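Dehydrogenase (PDB 3UOE) probably catalyses a redox reaction as a member of the LDH2/MDH2 family of malate and L-lactate dehydrogenases. Local coordinates at residues Arg30-Asn33 with Leu34-Leu38; Leu76-Asp80 with Lys81-Asn85; Asp271-Gly274 with Thr275-Ile279. One frame throughout, in Å; residues are numbered along the deposited sequence.

Interaction 1 (Arg30-Asn33 with Leu34-Leu38)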
ATOM      1  N   ARG A  30     -19.631  13.195 -27.003  1.00 11.62           N
ATOM      2  CA  ARG A  30     -20.926  13.789 -26.670  1.00 15.35           C
ATOM      3  C   ARG A  30     -21.097  13.960 -25.154  1.00 16.06           C
ATOM      4  O   ARG A  30     -21.514  15.018 -24.683  1.00 16.58           O
ATOM      5  CB  ARG A  30     -22.083  12.957 -27.242  1.00 15.37           C
ATOM      6  CG  ARG A  30     -23.459  13.482 -26.866  1.00 17.64           C
ATOM      7  CD  ARG A  30     -24.586  12.644 -27.473  1.00 28.29           C
ATOM      8  NE  ARG A  30     -25.911  13.163 -27.123  1.00 30.22           N
ATOM      9  CZ  ARG A  30     -27.058  12.697 -27.614  1.00 32.26           C
ATOM     10  NH1 ARG A  30     -27.051  11.692 -28.483  1.00 29.99           N
ATOM     11  NH2 ARG A  30     -28.216  13.240 -27.240  1.00 26.81           N
ATOM     12  N   LEU A  31     -20.781  12.909 -24.399  1.00 14.58           N
ATOM     13  CA  LEU A  31     -20.862  12.951 -22.948  1.00 14.00           C
ATOM     14  C   LEU A  31     -19.860  13.938 -22.369  1.00 14.63           C
ATOM     15  O   LEU A  31     -20.165  14.672 -21.435  1.00 13.89           O
ATOM     16  CB  LEU A  31     -20.622  11.564 -22.354  1.00 15.31           C
ATOM     17  CG  LEU A  31     -21.640  10.498 -22.767  1.00 21.38           C
ATOM     18  CD1 LEU A  31     -21.368   9.182 -22.039  1.00 16.17           C
ATOM     19  CD2 LEU A  31     -23.059  10.986 -22.497  1.00 15.52           C
ATOM     20  N   ARG A  32     -18.654  13.951 -22.919  1.00 15.52           N
ATOM     21  CA  ARG A  32     -17.664  14.917 -22.480  1.00 12.26           C
ATOM     22  C   ARG A  32     -18.197  16.339 -22.670  1.00 12.80           C
ATOM     23  O   ARG A  32     -18.166  17.145 -21.745  1.00 11.51           O
ATOM     24  CB  ARG A  32     -16.335  14.697 -23.205  1.00 15.82           C
ATOM     25  CG  ARG A  32     -15.366  15.871 -23.152  1.00 22.06           C
ATOM     26  CD  ARG A  32     -13.914  15.438 -23.385  1.00 29.43           C
ATOM     27  NE  ARG A  32     -13.780  14.313 -24.314  1.00 34.66           N
ATOM     28  CZ  ARG A  32     -13.215  13.145 -24.006  1.00 38.33           C
ATOM     29  NH1 ARG A  32     -12.712  12.942 -22.789  1.00 32.07           N
ATOM     30  NH2 ARG A  32     -13.144  12.179 -24.919  1.00 34.29           N
ATOM     31  N   ASN A  33     -18.712  16.643 -23.857  1.00 13.24           N
ATOM     32  CA  ASN A  33     -19.229  17.986 -24.124  1.00 14.10           C
ATOM     33  C   ASN A  33     -20.382  18.371 -23.208  1.00 13.32           C
ATOM     34  O   ASN A  33     -20.478  19.512 -22.753  1.00 12.44           O
ATOM     35  CB  ASN A  33     -19.679  18.111 -25.580  1.00 16.06           C
ATOM     36  CG  ASN A  33     -18.533  17.962 -26.554  1.00 20.40           C
ATOM     37  OD1 ASN A  33     -17.359  17.982 -26.159  1.00 18.48           O
ATOM     38  ND2 ASN A  33     -18.864  17.799 -27.835  1.00 19.31           N
ATOM     39  N   LEU A  34     -21.267  17.413 -22.961  1.00 12.68           N
ATOM     40  CA  LEU A  34     -22.386  17.623 -22.062  1.00 13.42           C
ATOM     41  C   LEU A  34     -21.870  17.944 -20.663  1.00 11.11           C
ATOM     42  O   LEU A  34     -22.345  18.880 -20.015  1.00  9.56           O
ATOM     43  CB  LEU A  34     -23.253  16.369 -22.030  1.00 13.05           C
ATOM     44  CG  LEU A  34     -24.360  16.249 -20.978  1.00 17.04           C
ATOM     45  CD1 LEU A  34     -25.288  17.449 -21.004  1.00 18.07           C
ATOM     46  CD2 LEU A  34     -25.153  14.957 -21.202  1.00 17.54           C
ATOM     47  N   SER A  35     -20.888  17.169 -20.212  1.00  8.07           N
ATOM     48  CA  SER A  35     -20.340  17.313 -18.865  1.00  9.16           C
ATOM     49  C   SER A  35     -19.642  18.652 -18.669  1.00  8.78           C
ATOM     50  O   SER A  35     -19.808  19.304 -17.640  1.00  6.77           O
ATOM     51  CB  SER A  35     -19.359  16.179 -18.560  1.00  9.46           C
ATOM     52  OG  SER A  35     -20.023  14.930 -18.533  1.00 10.32           O
ATOM     53  N   VAL A  36     -18.847  19.043 -19.657  1.00  7.05           N
ATOM     54  CA  VAL A  36     -18.174  20.327 -19.620  1.00  9.37           C
ATOM     55  C   VAL A  36     -19.165  21.495 -19.548  1.00  8.11           C
ATOM     56  O   VAL A  36     -18.988  22.412 -18.749  1.00  7.35           O
ATOM     57  CB  VAL A  36     -17.237  20.506 -20.831  1.00  9.42           C
ATOM     58  CG1 VAL A  36     -16.726  21.947 -20.903  1.00  7.74           C
ATOM     59  CG2 VAL A  36     -16.090  19.513 -20.754  1.00  7.52           C
ATOM     60  N   ALA A  37     -20.206  21.454 -20.369  1.00  6.71           N
ATOM     61  CA  ALA A  37     -21.178  22.545 -20.394  1.00  9.83           C
ATOM     62  C   ALA A  37     -21.881  22.695 -19.049  1.00  9.08           C
ATOM     63  O   ALA A  37     -22.127  23.810 -18.600  1.00  9.42           O
ATOM     64  CB  ALA A  37     -22.207  22.354 -21.536  1.00  9.92           C
ATOM     65  N   LEU A  38     -22.194  21.571 -18.406  1.00  7.92           N
ATOM     66  CA  LEU A  38     -22.812  21.604 -17.087  1.00  9.59           C
ATOM     67  C   LEU A  38     -21.866  22.218 -16.049  1.00  7.35           C
ATOM     68  O   LEU A  38     -22.255  23.102 -15.290  1.00  8.00           O
ATOM     69  CB  LEU A  38     -23.266  20.212 -16.660  1.00  8.90           C
ATOM     70  CG  LEU A  38     -24.411  19.604 -17.471  1.00 12.86           C
ATOM     71  CD1 LEU A  38     -24.510  18.105 -17.225  1.00 11.21           C
ATOM     72  CD2 LEU A  38     -25.743  20.300 -17.174  1.00 12.72           C
TER

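Interaction 2 (Leu76-Asp80 with Lys81-Asn85)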
ATOM      1  N   LEU A  76     -22.249  18.844  -9.340  1.00  6.95           N
ATOM      2  CA  LEU A  76     -23.019  19.965  -9.862  1.00  7.05           C
ATOM      3  C   LEU A  76     -23.850  20.578  -8.738  1.00  7.61           C
ATOM      4  O   LEU A  76     -23.904  21.792  -8.577  1.00  7.25           O
ATOM      5  CB  LEU A  76     -23.919  19.514 -11.020  1.00  6.41           C
ATOM      6  CG  LEU A  76     -23.221  18.984 -12.281  1.00  6.33           C
ATOM      7  CD1 LEU A  76     -24.230  18.534 -13.328  1.00  6.78           C
ATOM      8  CD2 LEU A  76     -22.274  20.038 -12.864  1.00  6.77           C
ATOM      9  N   SER A  77     -24.479  19.720  -7.945  1.00  7.25           N
ATOM     10  CA  SER A  77     -25.310  20.180  -6.835  1.00  9.50           C
ATOM     11  C   SER A  77     -24.473  20.903  -5.770  1.00  8.44           C
ATOM     12  O   SER A  77     -24.869  21.942  -5.239  1.00  8.63           O
ATOM     13  CB  SER A  77     -26.066  18.994  -6.224  1.00  7.58           C
ATOM     14  OG  SER A  77     -26.972  19.425  -5.241  1.00  8.51           O
ATOM     15  N   ARG A  78     -23.310  20.343  -5.467  1.00  7.61           N
ATOM     16  CA  ARG A  78     -22.430  20.924  -4.464  1.00  8.77           C
ATOM     17  C   ARG A  78     -21.908  22.287  -4.910  1.00  8.65           C
ATOM     18  O   ARG A  78     -21.718  23.190  -4.101  1.00  7.73           O
ATOM     19  CB  ARG A  78     -21.283  19.966  -4.138  1.00  6.15           C
ATOM     20  CG  ARG A  78     -21.734  18.698  -3.410  1.00  7.35           C
ATOM     21  CD  ARG A  78     -20.552  17.780  -3.053  1.00  5.70           C
ATOM     22  NE  ARG A  78     -19.624  18.436  -2.136  1.00  6.00           N
ATOM     23  CZ  ARG A  78     -19.795  18.512  -0.819  1.00  7.10           C
ATOM     24  NH1 ARG A  78     -20.859  17.952  -0.242  1.00  5.85           N
ATOM     25  NH2 ARG A  78     -18.891  19.139  -0.075  1.00  6.35           N
ATOM     26  N   LEU A  79     -21.686  22.429  -6.207  1.00  8.27           N
ATOM     27  CA  LEU A  79     -21.275  23.702  -6.762  1.00  7.70           C
ATOM     28  C   LEU A  79     -22.384  24.739  -6.614  1.00  8.68           C
ATOM     29  O   LEU A  79     -22.145  25.846  -6.138  1.00  8.79           O
ATOM     30  CB  LEU A  79     -20.900  23.526  -8.233  1.00  7.86           C
ATOM     31  CG  LEU A  79     -19.575  22.808  -8.493  1.00  6.52           C
ATOM     32  CD1 LEU A  79     -19.509  22.285  -9.914  1.00  5.62           C
ATOM     33  CD2 LEU A  79     -18.376  23.719  -8.174  1.00  5.70           C
ATOM     34  N   ASP A  80     -23.595  24.369  -7.026  1.00  8.20           N
ATOM     35  CA  ASP A  80     -24.759  25.249  -6.932  1.00  9.24           C
ATOM     36  C   ASP A  80     -25.019  25.715  -5.499  1.00 11.67           C
ATOM     37  O   ASP A  80     -25.665  26.736  -5.273  1.00 11.88           O
ATOM     38  CB  ASP A  80     -26.013  24.518  -7.419  1.00  8.82           C
ATOM     39  CG  ASP A  80     -26.062  24.374  -8.925  1.00 13.26           C
ATOM     40  OD1 ASP A  80     -25.435  25.189  -9.647  1.00 16.48           O
ATOM     41  OD2 ASP A  80     -26.746  23.442  -9.392  1.00 14.84           O
ATOM     42  N   LYS A  81     -24.548  24.944  -4.529  1.00  9.91           N
ATOM     43  CA  LYS A  81     -24.935  25.199  -3.153  1.00 12.25           C
ATOM     44  C   LYS A  81     -23.817  25.844  -2.363  1.00 10.10           C
ATOM     45  O   LYS A  81     -23.961  26.082  -1.170  1.00 12.35           O
ATOM     46  CB  LYS A  81     -25.410  23.915  -2.478  1.00 10.58           C
ATOM     47  CG  LYS A  81     -26.763  23.417  -2.993  1.00 12.40           C
ATOM     48  CD  LYS A  81     -27.169  22.135  -2.278  1.00 14.24           C
ATOM     49  CE  LYS A  81     -28.523  21.615  -2.748  1.00 20.92           C
ATOM     50  NZ  LYS A  81     -29.652  22.514  -2.373  1.00 37.88           N
ATOM     51  N   GLY A  82     -22.705  26.124  -3.032  1.00  8.84           N
ATOM     52  CA  GLY A  82     -21.580  26.774  -2.380  1.00 10.77           C
ATOM     53  C   GLY A  82     -20.752  25.848  -1.504  1.00 13.17           C
ATOM     54  O   GLY A  82     -19.940  26.298  -0.691  1.00 11.89           O
ATOM     55  N   LEU A  83     -20.960  24.547  -1.665  1.00  9.78           N
ATOM     56  CA  LEU A  83     -20.178  23.554  -0.950  1.00  8.39           C
ATOM     57  C   LEU A  83     -18.908  23.216  -1.728  1.00 11.41           C
ATOM     58  O   LEU A  83     -17.903  22.799  -1.152  1.00 13.98           O
ATOM     59  CB  LEU A  83     -21.007  22.293  -0.736  1.00  8.35           C
ATOM     60  CG  LEU A  83     -22.228  22.426   0.163  1.00 10.45           C
ATOM     61  CD1 LEU A  83     -23.041  21.152   0.064  1.00  9.98           C
ATOM     62  CD2 LEU A  83     -21.804  22.703   1.616  1.00 10.59           C
ATOM     63  N   ALA A  84     -18.969  23.379  -3.046  1.00  9.39           N
ATOM     64  CA  ALA A  84     -17.792  23.260  -3.898  1.00  8.78           C
ATOM     65  C   ALA A  84     -17.472  24.613  -4.525  1.00 10.84           C
ATOM     66  O   ALA A  84     -18.377  25.333  -4.969  1.00  9.38           O
ATOM     67  CB  ALA A  84     -18.007  22.207  -4.985  1.00  7.94           C
ATOM     68  N   ASN A  85     -16.178  24.930  -4.562  1.00  8.32           N
ATOM     69  CA  ASN A  85     -15.655  26.177  -5.101  1.00  7.65           C
ATOM     70  C   ASN A  85     -15.239  25.989  -6.562  1.00  7.06           C
ATOM     71  O   ASN A  85     -14.323  25.232  -6.848  1.00  7.01           O
ATOM     72  CB  ASN A  85     -14.463  26.611  -4.245  1.00  8.20           C
ATOM     73  CG  ASN A  85     -13.817  27.895  -4.725  1.00 10.26           C
ATOM     74  OD1 ASN A  85     -13.938  28.278  -5.890  1.00  8.60           O
ATOM     75  ND2 ASN A  85     -13.094  28.556  -3.824  1.00  8.46           N
TER
HETATM   76  O   HOH W   1     -16.674  20.855   0.466  1.00 12.31           O
HETATM   77  O   HOH W   2     -19.980  27.519  -4.903  1.00 12.98           O

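Interaction 3 (Asp271-Gly274 with Thr275-Ile279)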
ATOM      1  N   ASP A 271     -16.209  10.630  10.864  1.00  9.21           N
ATOM      2  CA  ASP A 271     -16.581  12.043  10.851  1.00  9.19           C
ATOM      3  C   ASP A 271     -16.630  12.606   9.444  1.00  8.10           C
ATOM      4  O   ASP A 271     -16.869  13.806   9.260  1.00  7.11           O
ATOM      5  CB  ASP A 271     -15.587  12.869  11.672  1.00  7.85           C
ATOM      6  CG  ASP A 271     -15.488  12.396  13.103  1.00 12.17           C
ATOM      7  OD1 ASP A 271     -14.355  12.227  13.607  1.00 12.44           O
ATOM      8  OD2 ASP A 271     -16.551  12.168  13.710  1.00 10.64           O
ATOM      9  N   VAL A 272     -16.395  11.757   8.451  1.00  5.90           N
ATOM     10  CA  VAL A 272     -16.269  12.248   7.084  1.00  6.77           C
ATOM     11  C   VAL A 272     -17.612  12.355   6.365  1.00  8.22           C
ATOM     12  O   VAL A 272     -18.424  11.429   6.408  1.00  9.10           O
ATOM     13  CB  VAL A 272     -15.286  11.376   6.261  1.00  7.63           C
ATOM     14  CG1 VAL A 272     -15.337  11.745   4.774  1.00  5.89           C
ATOM     15  CG2 VAL A 272     -13.868  11.513   6.815  1.00  6.06           C
ATOM     16  N   ASN A 273     -17.852  13.497   5.726  1.00  6.80           N
ATOM     17  CA  ASN A 273     -19.000  13.653   4.823  1.00  8.39           C
ATOM     18  C   ASN A 273     -18.571  14.388   3.550  1.00  8.87           C
ATOM     19  O   ASN A 273     -17.374  14.601   3.306  1.00  6.00           O
ATOM     20  CB  ASN A 273     -20.130  14.479   5.454  1.00  6.57           C
ATOM     21  CG  ASN A 273     -20.253  14.293   6.949  1.00  9.69           C
ATOM     22  OD1 ASN A 273     -19.866  15.171   7.734  1.00 10.53           O
ATOM     23  ND2 ASN A 273     -20.822  13.169   7.358  1.00 12.00           N
ATOM     24  N   GLY A 274     -19.558  14.811   2.763  1.00  6.14           N
ATOM     25  CA  GLY A 274     -19.301  15.733   1.672  1.00  7.25           C
ATOM     26  C   GLY A 274     -18.905  15.101   0.355  1.00  8.41           C
ATOM     27  O   GLY A 274     -18.595  15.800  -0.603  1.00  7.59           O
ATOM     28  N   THR A 275     -18.904  13.775   0.303  1.00  8.24           N
ATOM     29  CA  THR A 275     -18.595  13.075  -0.932  1.00  8.32           C
ATOM     30  C   THR A 275     -19.854  12.429  -1.523  1.00  9.71           C
ATOM     31  O   THR A 275     -20.093  12.493  -2.729  1.00 11.26           O
ATOM     32  CB  THR A 275     -17.487  12.037  -0.692  1.00 11.81           C
ATOM     33  OG1 THR A 275     -16.220  12.607  -1.061  1.00 17.14           O
ATOM     34  CG2 THR A 275     -17.735  10.780  -1.478  1.00  9.29           C
ATOM     35  N   LEU A 276     -20.671  11.838  -0.660  1.00  7.81           N
ATOM     36  CA  LEU A 276     -21.905  11.195  -1.087  1.00  8.37           C
ATOM     37  C   LEU A 276     -23.140  12.007  -0.690  1.00  8.81           C
ATOM     38  O   LEU A 276     -24.255  11.501  -0.711  1.00 12.11           O
ATOM     39  CB  LEU A 276     -21.992   9.786  -0.494  1.00  7.79           C
ATOM     40  CG  LEU A 276     -20.802   8.884  -0.840  1.00  9.79           C
ATOM     41  CD1 LEU A 276     -20.878   7.596  -0.044  1.00 12.09           C
ATOM     42  CD2 LEU A 276     -20.738   8.597  -2.341  1.00  9.01           C
ATOM     43  N   ASP A 277     -22.937  13.258  -0.301  1.00  7.89           N
ATOM     44  CA  ASP A 277     -24.051  14.139   0.012  1.00  8.06           C
ATOM     45  C   ASP A 277     -23.757  15.514  -0.549  1.00  7.87           C
ATOM     46  O   ASP A 277     -22.632  15.812  -0.931  1.00  7.90           O
ATOM     47  CB  ASP A 277     -24.284  14.228   1.531  1.00  7.51           C
ATOM     48  CG  ASP A 277     -23.202  15.026   2.245  1.00  8.34           C
ATOM     49  OD1 ASP A 277     -23.097  16.250   2.006  1.00  8.07           O
ATOM     50  OD2 ASP A 277     -22.453  14.428   3.047  1.00  9.33           O
ATOM     51  N   ASP A 278     -24.779  16.352  -0.604  1.00  9.16           N
ATOM     52  CA  ASP A 278     -24.595  17.725  -1.023  1.00  8.08           C
ATOM     53  C   ASP A 278     -25.045  18.634   0.101  1.00  9.54           C
ATOM     54  O   ASP A 278     -25.723  19.631  -0.135  1.00 11.02           O
ATOM     55  CB  ASP A 278     -25.391  18.016  -2.289  1.00  9.52           C
ATOM     56  CG  ASP A 278     -26.868  17.712  -2.132  1.00 13.65           C
ATOM     57  OD1 ASP A 278     -27.292  17.319  -1.023  1.00 15.19           O
ATOM     58  OD2 ASP A 278     -27.609  17.856  -3.122  1.00 13.03           O
ATOM     59  N   ILE A 279     -24.660  18.280   1.322  1.00  7.38           N
ATOM     60  CA  ILE A 279     -25.077  19.028   2.501  1.00  8.10           C
ATOM     61  C   ILE A 279     -23.885  19.546   3.308  1.00  8.87           C
ATOM     62  O   ILE A 279     -23.908  20.670   3.819  1.00  9.03           O
ATOM     63  CB  ILE A 279     -25.919  18.137   3.434  1.00  8.88           C
ATOM     64  CG1 ILE A 279     -27.238  17.765   2.760  1.00 10.85           C
ATOM     65  CG2 ILE A 279     -26.186  18.854   4.745  1.00  9.06           C
ATOM     66  CD1 ILE A 279     -27.967  16.620   3.440  1.00 11.34           C
TER

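Interaction 1 (Arg30-Asn33 with Leu34-Leu38)
A first torsion of -65° holds the hydroxyl of S35 beside its own backbone N and swings it back over the carbonyl of L31, one helical turn earlier. V36 turns its CG2 branch the same way, toward the carbonyl of R32, and leaves CG1 opposite the backbone N. The serine makes the polar side-chain part of this local contact in helix 28-41. S35 OG gives a hydrogen bond of 2.9 Å to L31 O, which also takes the ordinary helical bond from S35 N. The two donors arrive from opposite faces of the L31 carbonyl plane: the amide is only modestly tilted from it, whereas the hydroxyl stands 37° out. A single oxygen is therefore gripped twice.

The backbone pattern continues on either side of this pair. V36 N binds R32 O at 2.9 Å, and CG2 of V36 rests 3.3 Å from the same R32 O. The nearest atoms of the two side chains are R32 CG and V36 CG2, 4.4 Å apart, while the guanidinium leaves for N54 of helix 46-61. L34 N meets R30 O at 3.0 Å, and L34 CB lies 3.4 Å from that R30 O; the leucine tip goes on to L351 and E355 of helix 345-355.

The types of S35 and V36 probably follow from the side of the helix they occupy. V36 touches A49 and A53 of helix 46-61 and S35 touches A53, where a small serine and a branched valine probably allow close approach, and S35 also meets L69 and L72. Because S35 is buried, its hydroxyl needs a partner; the spare acceptor capacity of L31 O supplies one within the helix, so the hydroxyl can sit among the apolar side chains of A53, L69 and L72.

Interaction 2 (Leu76-Asp80 with Lys81-Asn85)
Helix 72-80 ends in a Schellman motif: G82, at a phi of 77°, turns the chain so that L83 N bonds back to R78 O at 2.9 Å and G82 N to L79 O at 3.2 Å. A84 N adds a second firm bond to R78 O, 3.0 Å long and from above the carbonyl plane. Glycine suits the turn because positive phi costs it little.

The R78 chain bends at chi3 (62°), bringing its guanidinium beneath L83, whose CB lies 3.8 Å above one face, offset toward the rim. A water sits at the edge of that plane, weakly bonded to R78 NH2 and donating to L83 O. R78 NE binds N138, and NH1 binds the carbonyl of H280, so a leucine in its place would probably leave those acceptors without their donor and L83 CB without the guanidinium face it rests on. Near the end of the helix, L79 CD2 packs against A84 CB at 3.5 Å, where a small methyl fits, and a second water bridges L79 O and A84 O.

L76 and L79 lean on helix 28-41, D80 pairs with R42 just beyond that helix, and N85 makes backbone bonds to R106, next to strand 99-105.

Interaction 3 (Asp271-Gly274 with Thr275-Ile279)
The carboxylate of D277 is met by G274 N from above its plane, 42° out of it, at OD2, while I279 N comes to the other oxygen, OD1, on its anti side and much nearer the plane. The second of these bonds makes an Asx turn, an aspartate accepting from the backbone N two residues further on. The first ties the same side chain back to the preceding bend, in the long loop between helix 246-264 and strand 285-291.

G274 N lies 2.9 Å from D277 OD2 in a fairly straight hydrogen bond. D277 CG stands between its own backbone N and carbonyl carbon (chi1 72°), a crowded position that sets the carboxylate between G274 and I279. OD1 takes a further main-chain N-H from H280, so one aspartate organises the chain on both sides of itself. An acidic residue suits this place because each carboxylate oxygen can accept a backbone donor that no helix or strand provides for.

G274 has a phi of 87°; a CB here would be jammed against the carbonyl O of N273, which explains the glycine. Beyond it, T275 N and L276 N both donate to E164 OE2, and N283, further along the loop, binds N273 N and D271 O. N273 also borders the carboxylate, its CB 3.3 Å from D277 OD2.

Overall arrangement
Interaction 2 stands in the middle, touching the other two. Toward interaction 1 the link is apolar: L38 CB lies 3.9 Å from L76 CD1, so helix 28-41 packs on helix 72-80, with the two centres about 18 Å apart. Toward interaction 3, whose centre is about 12 Å away, the link is mainly polar. S77 OG reaches D278 OD2 at 2.7 Å, and R78 NH1 reaches D277 O at 2.9 Å, both probable hydrogen bonds. The end of helix 72-80 thus fastens loop 271-279, which is distant in sequence. Interactions 1 and 3 do not meet; their nearest atoms are about 14 Å apart.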